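Local coordinates for protein 3-isopropylmalate dehydratase small subunit (Campylobacter jejuni, PDB 3Q3W) that serves as the small subunit of isopropylmalate isomerase, which interconverts 2-isopropylmalate and 3-isopropylmalate through 2-isopropylmaleate, at residues A[135-138]-A[139-143]; A[62-65]-A[66-69]; A[17-20]-A[21-24]. All coordinates share one frame; numbering follows the deposited sequence. Where two conformers were deposited one is given.

All three contacts are local and partly buried. Contact 3, in the loop after strand 9-17, lies nearest the chain centre, about 11 Å between centres, against about 15 Å for contact 2 and 17 Å for contact 1. Contact 1 ends helix 128-140, with Val135 and Leu138 buried and its lysines exposed. Contact 2 lies in the loop before strand 73-78. Contacts 1 and 2 pack on strand 9-17. Contact 3 touches both: Glu18 forms a salt bridge with Lys139, and Leu17 and Tyr19 pack on Phe63. Contact 1 combines helical backbone bonds with surface charge; contact 2 relies on tight turn bonds. In contact 3 the meeting side chains are apolar, and polar bonds run within the loop and to its neighbours.

Contact 1: A[135-138]-A[139-143]; sequences VDEL and KKSQD
Lys139 N donates to Val135 O at 3.0 Å, close to straight (N-H...O 164°). Lys140 N bonds to Asp136 O at 3.2 Å. These i to i+4 bonds belong to the last turn of helix 128-140. Above the second of them, Lys140 NZ donates to Asp136 OD1 at 3.1 Å, as part of a salt bridge one helical turn apart. OD1 uses its syn lone pair, on the side of OD2. The Lys140 chain is extended beyond CG and runs back along the helix, its CE 3.5 Å from OD2 of Asp136. Asp136 has its CG anti to the backbone N (chi1 179°), and the carboxylate end returns toward the lysine although CB points away. Ser141 is the first residue to leave helical geometry, and its N makes only weak bonds to the carbonyl oxygens of Glu137 and Leu138. On another side of the helix, Val135 CG1 lies against the aliphatic part of Lys139, 3.8 Å from CE. Lys139 bends at chi3, and its NZ forms a salt bridge with Glu18. Leu138 faces the sheet and touches Ala14, Val77 and Phe157. Ser141 OG receives a weak bond from Asp143 N and a hydrogen bond from Lys158 NZ.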
# COMPACT_ATOMS: atom_id res chain seq x y z
N VAL A 135 7.65 1.71 11.70
CA VAL A 135 8.46 0.68 11.16
C VAL A 135 9.21 -0.03 12.26
O VAL A 135 9.12 -1.26 12.36
CB VAL A 135 9.45 1.21 10.14
CG1 VAL A 135 10.52 0.10 9.82
CG2 VAL A 135 8.71 1.65 8.87
N ASP A 136 9.87 0.75 13.15
CA ASP A 136 10.67 0.15 14.20
C ASP A 136 9.82 -0.75 15.07
O ASP A 136 10.16 -1.90 15.35
CB ASP A 136 11.32 1.18 15.10
CG ASP A 136 12.13 0.52 16.19
OD1 ASP A 136 11.70 0.55 17.36
OD2 ASP A 136 13.14 -0.09 15.83
N GLU A 137 8.69 -0.24 15.50
CA GLU A 137 7.84 -1.03 16.36
C GLU A 137 7.25 -2.25 15.61
O GLU A 137 7.11 -3.32 16.19
CB GLU A 137 6.74 -0.11 16.87
CG GLU A 137 5.62 -0.77 17.63
CD GLU A 137 6.00 -1.24 18.99
OE1 GLU A 137 6.90 -0.61 19.60
OE2 GLU A 137 5.39 -2.22 19.47
N LEU A 138 6.87 -2.06 14.35
CA LEU A 138 6.19 -3.11 13.59
C LEU A 138 7.09 -4.31 13.40
O LEU A 138 6.67 -5.48 13.49
CB LEU A 138 5.74 -2.55 12.23
CG LEU A 138 4.78 -3.39 11.37
CD1 LEU A 138 3.56 -3.89 12.14
CD2 LEU A 138 4.38 -2.50 10.21
N LYS A 139 8.35 -4.03 13.14
CA LYS A 139 9.32 -5.07 12.96
C LYS A 139 9.54 -5.83 14.23
O LYS A 139 9.61 -7.07 14.22
CB LYS A 139 10.62 -4.46 12.57
CG LYS A 139 10.59 -3.90 11.19
CD LYS A 139 12.00 -3.59 10.78
CE LYS A 139 12.65 -2.51 11.60
NZ LYS A 139 13.98 -2.29 10.99
N LYS A 140 9.69 -5.07 15.32
CA LYS A 140 9.88 -5.66 16.63
C LYS A 140 8.68 -6.45 17.12
O LYS A 140 8.86 -7.41 17.87
CB LYS A 140 10.21 -4.61 17.67
CG LYS A 140 11.57 -3.99 17.51
CD LYS A 140 11.78 -2.97 18.58
CE LYS A 140 13.17 -2.37 18.50
NZ LYS A 140 13.33 -1.17 19.36
N SER A 141 7.47 -6.07 16.70
CA SER A 141 6.27 -6.62 17.34
C SER A 141 5.84 -7.98 16.77
O SER A 141 5.90 -8.22 15.54
CB SER A 141 5.10 -5.61 17.25
OG SER A 141 3.98 -6.07 18.00
N GLN A 142 5.33 -8.83 17.64
CA GLN A 142 4.70 -10.06 17.20
C GLN A 142 3.37 -9.77 16.53
O GLN A 142 3.00 -10.42 15.55
CB GLN A 142 4.43 -10.97 18.37
CG GLN A 142 4.16 -12.42 17.97
CD GLN A 142 4.96 -13.41 18.83
OE1 GLN A 142 5.36 -13.07 19.93
NE2 GLN A 142 5.21 -14.61 18.30
N ASP A 143 2.64 -8.80 17.06
CA ASP A 143 1.35 -8.46 16.49
C ASP A 143 1.53 -7.35 15.47
O ASP A 143 1.95 -6.23 15.79
CB ASP A 143 0.37 -8.09 17.58
CG ASP A 143 -0.96 -7.67 17.05
OD1 ASP A 143 -1.11 -7.32 15.86
OD2 ASP A 143 -1.88 -7.65 17.86

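Contact 2: A[62-65]-A[66-69]; sequences DFNL and NKKE
Asn66 meets Phe63 through both backbone and side chain. Its N donates to Phe63 O at 3.0 Å, from above the carbonyl plane. Its CG lies anti to the carbonyl carbon (chi1 -73°), and the amide swings back toward Phe63. There ND2 comes 3.8 Å from Phe63 CB and stands at the edge of the ring, near its plane. The amide and ring planes are steeply inclined, 74° apart. This is a van der Waals approach. The polar needs of ND2 are met by the carbonyl oxygens of Asn60 and Arg50, which hold the amide in place. Lys67 repeats the backbone pattern one residue on, its N donating to Asn64 O at 3.0 Å, again from above the carbonyl plane. Its aliphatic chain then crosses the Asn64 side chain, and CE lies 3.5 Å from Asn64 OD1. The chain bends at chi4, and NZ bonds to Met61 O. The Asn64 amide is held from its other end, where ND2 bonds to Pro16 O near the end of strand 9-17. Lys67 O accepts from a water at 2.8 Å, and the same water donates to Leu65 O, bridging the two carbonyls. Phe63 and Leu65 turn into the protein, onto Leu17 and Cys15. Two successive i to i+3 bonds are the mark of a short 3-10 turn, here within a loop.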
# COMPACT_ATOMS: atom_id res chain seq x y z
N ASP A 62 14.10 -12.56 1.76
CA ASP A 62 14.52 -11.28 2.33
C ASP A 62 13.55 -10.15 2.06
O ASP A 62 13.74 -9.05 2.55
CB ASP A 62 15.92 -10.86 1.81
CG ASP A 62 16.65 -9.95 2.80
OD1 ASP A 62 16.45 -10.09 4.03
OD2 ASP A 62 17.43 -9.12 2.35
N PHE A 63 12.52 -10.41 1.25
CA PHE A 63 11.44 -9.46 1.04
C PHE A 63 10.37 -9.70 2.11
O PHE A 63 9.82 -10.80 2.25
CB PHE A 63 10.87 -9.65 -0.38
CG PHE A 63 9.92 -8.60 -0.78
CD1 PHE A 63 10.27 -7.26 -0.70
CD2 PHE A 63 8.65 -8.93 -1.26
CE1 PHE A 63 9.38 -6.30 -1.09
CE2 PHE A 63 7.78 -7.94 -1.66
CZ PHE A 63 8.12 -6.66 -1.54
N ASN A 64 10.09 -8.67 2.87
CA ASN A 64 9.22 -8.86 4.03
C ASN A 64 7.84 -9.47 3.73
O ASN A 64 7.34 -10.30 4.51
CB ASN A 64 9.07 -7.54 4.80
CG ASN A 64 10.20 -7.30 5.81
OD1 ASN A 64 10.86 -8.23 6.25
ND2 ASN A 64 10.41 -6.03 6.18
N LEU A 65 7.23 -9.09 2.60
CA LEU A 65 5.89 -9.62 2.27
C LEU A 65 5.86 -11.10 2.08
O LEU A 65 4.78 -11.67 2.12
CB LEU A 65 5.25 -8.96 1.02
CG LEU A 65 4.66 -7.58 1.19
CD1 LEU A 65 4.36 -6.90 -0.19
CD2 LEU A 65 3.44 -7.54 2.12
N ASN A 66 7.02 -11.73 1.90
CA ASN A 66 7.12 -13.17 1.75
C ASN A 66 7.18 -13.95 3.09
O ASN A 66 6.97 -15.18 3.13
CB ASN A 66 8.34 -13.53 0.86
CG ASN A 66 8.10 -13.22 -0.64
OD1 ASN A 66 6.97 -13.14 -1.08
ND2 ASN A 66 9.17 -12.95 -1.38
N LYS A 67 7.48 -13.26 4.19
CA LYS A 67 7.65 -13.90 5.49
C LYS A 67 6.33 -14.29 6.18
O LYS A 67 5.29 -13.58 6.08
CB LYS A 67 8.53 -13.00 6.40
CG LYS A 67 9.91 -12.73 5.87
CD LYS A 67 10.75 -11.92 6.82
CE LYS A 67 12.12 -11.52 6.22
NZ LYS A 67 13.12 -12.62 6.26
N LYS A 68 6.34 -15.38 6.93
CA LYS A 68 5.12 -15.79 7.62
C LYS A 68 4.56 -14.68 8.48
O LYS A 68 3.34 -14.55 8.54
CB LYS A 68 5.31 -17.05 8.47
CG LYS A 68 5.38 -18.32 7.60
CD LYS A 68 4.78 -19.53 8.24
CE LYS A 68 5.29 -20.86 7.59
NZ LYS A 68 4.16 -21.37 6.81
N GLU A 69 5.41 -13.87 9.12
CA GLU A 69 4.90 -12.84 10.06
C GLU A 69 4.07 -11.81 9.30
O GLU A 69 3.18 -11.16 9.87
CB GLU A 69 6.05 -12.16 10.80
CG GLU A 69 6.71 -13.07 11.81
CD GLU A 69 7.69 -14.09 11.22
OE1 GLU A 69 8.08 -14.03 10.00
OE2 GLU A 69 8.06 -14.97 12.00
O HOH W 1 3.71 -13.54 3.76

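Contact 3: A[17-20]-A[21-24]; sequences LEYA and NIDT
Ile22 CD1 packs against Tyr19 CB at 3.7 Å, and Ile22 CG1 is equally close to the same carbon. CD1 also lies near CD2 of the Tyr19 ring, which it approaches obliquely. The same methyl comes 3.7 Å from Tyr19 O and, more loosely, 4.4 Å from Leu17 CB. Ile22 CG1 stands anti to its carbonyl carbon (chi1 -77°), which carries CD1 back over the preceding residues. Leu17 CB in turn sits at the edge of the Tyr19 ring, in its plane. At the bend itself, the methyl of Ala20 lies 3.6 Å from Asn21 ND2. This loop leads from the end of strand 9-17 to helix 24-27, within the aconitase C-terminal domain. It opens with an inverse gamma turn centred on Glu18, closed by Tyr19 N bonding to Leu17 O at 2.7 Å. Asp23 is the N-cap of the helix, and its OD1 accepts from Gln26 N. Further out, backbone bonds tie Tyr19 to Phe79, Asn21 to Glu80 and Ile22 to Gly83, and Asn21 OD1 bonds to Asn81 ND2. Phe46 touches both Leu17 and Ile22.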
# COMPACT_ATOMS: atom_id res chain seq x y z
N LEU A 17 8.20 -1.80 4.39
CA LEU A 17 9.11 -1.93 3.24
C LEU A 17 10.06 -0.71 3.24
O LEU A 17 9.74 0.36 2.74
CB LEU A 17 8.33 -2.02 1.92
CG LEU A 17 7.35 -3.18 1.81
CD1 LEU A 17 6.50 -3.06 0.47
CD2 LEU A 17 8.01 -4.51 1.84
N GLU A 18 11.25 -0.94 3.79
CA GLU A 18 12.19 0.14 4.08
C GLU A 18 12.98 0.50 2.83
O GLU A 18 14.21 0.32 2.75
CB GLU A 18 13.11 -0.32 5.22
CG GLU A 18 12.37 -0.49 6.54
CD GLU A 18 13.32 -0.88 7.68
OE1 GLU A 18 14.04 0.00 8.21
OE2 GLU A 18 13.34 -2.07 8.03
N TYR A 19 12.24 1.00 1.85
CA TYR A 19 12.81 1.53 0.65
C TYR A 19 12.17 2.90 0.39
O TYR A 19 10.97 3.11 0.67
CB TYR A 19 12.55 0.59 -0.52
CG TYR A 19 12.79 -0.88 -0.25
CD1 TYR A 19 14.03 -1.48 -0.51
CD2 TYR A 19 11.76 -1.71 0.21
CE1 TYR A 19 14.25 -2.87 -0.29
CE2 TYR A 19 11.97 -3.09 0.43
CZ TYR A 19 13.21 -3.66 0.17
OH TYR A 19 13.42 -5.03 0.40
N ALA A 20 12.97 3.84 -0.12
CA ALA A 20 12.46 5.14 -0.57
C ALA A 20 12.29 5.05 -2.07
O ALA A 20 12.86 4.18 -2.74
CB ALA A 20 13.43 6.26 -0.21
N ASN A 21 11.48 5.97 -2.60
CA ASN A 21 11.30 6.06 -4.03
C ASN A 21 10.91 4.72 -4.66
O ASN A 21 11.38 4.42 -5.76
CB ASN A 21 12.59 6.57 -4.68
CG ASN A 21 13.15 7.77 -3.98
OD1 ASN A 21 12.52 8.83 -3.96
ND2 ASN A 21 14.33 7.62 -3.38
N ILE A 22 10.07 3.91 -3.99
CA ILE A 22 9.55 2.69 -4.63
C ILE A 22 8.82 3.17 -5.89
O ILE A 22 7.91 3.99 -5.83
CB ILE A 22 8.68 1.83 -3.69
CG1 ILE A 22 9.57 1.06 -2.72
CG2 ILE A 22 7.82 0.79 -4.47
CD1 ILE A 22 8.94 0.79 -1.36
N ASP A 23 9.30 2.72 -7.04
CA ASP A 23 8.78 3.17 -8.29
C ASP A 23 7.81 2.18 -8.96
O ASP A 23 7.66 1.03 -8.55
CB ASP A 23 9.95 3.59 -9.20
CG ASP A 23 10.80 2.44 -9.64
OD1 ASP A 23 10.24 1.36 -9.90
OD2 ASP A 23 12.04 2.61 -9.78
N THR A 24 7.16 2.66 -10.02
CA THR A 24 6.05 1.98 -10.63
C THR A 24 6.55 0.67 -11.21
O THR A 24 5.81 -0.31 -11.19
CB THR A 24 5.31 2.91 -11.67
OG1 THR A 24 6.26 3.55 -12.53
CG2 THR A 24 4.51 4.00 -10.96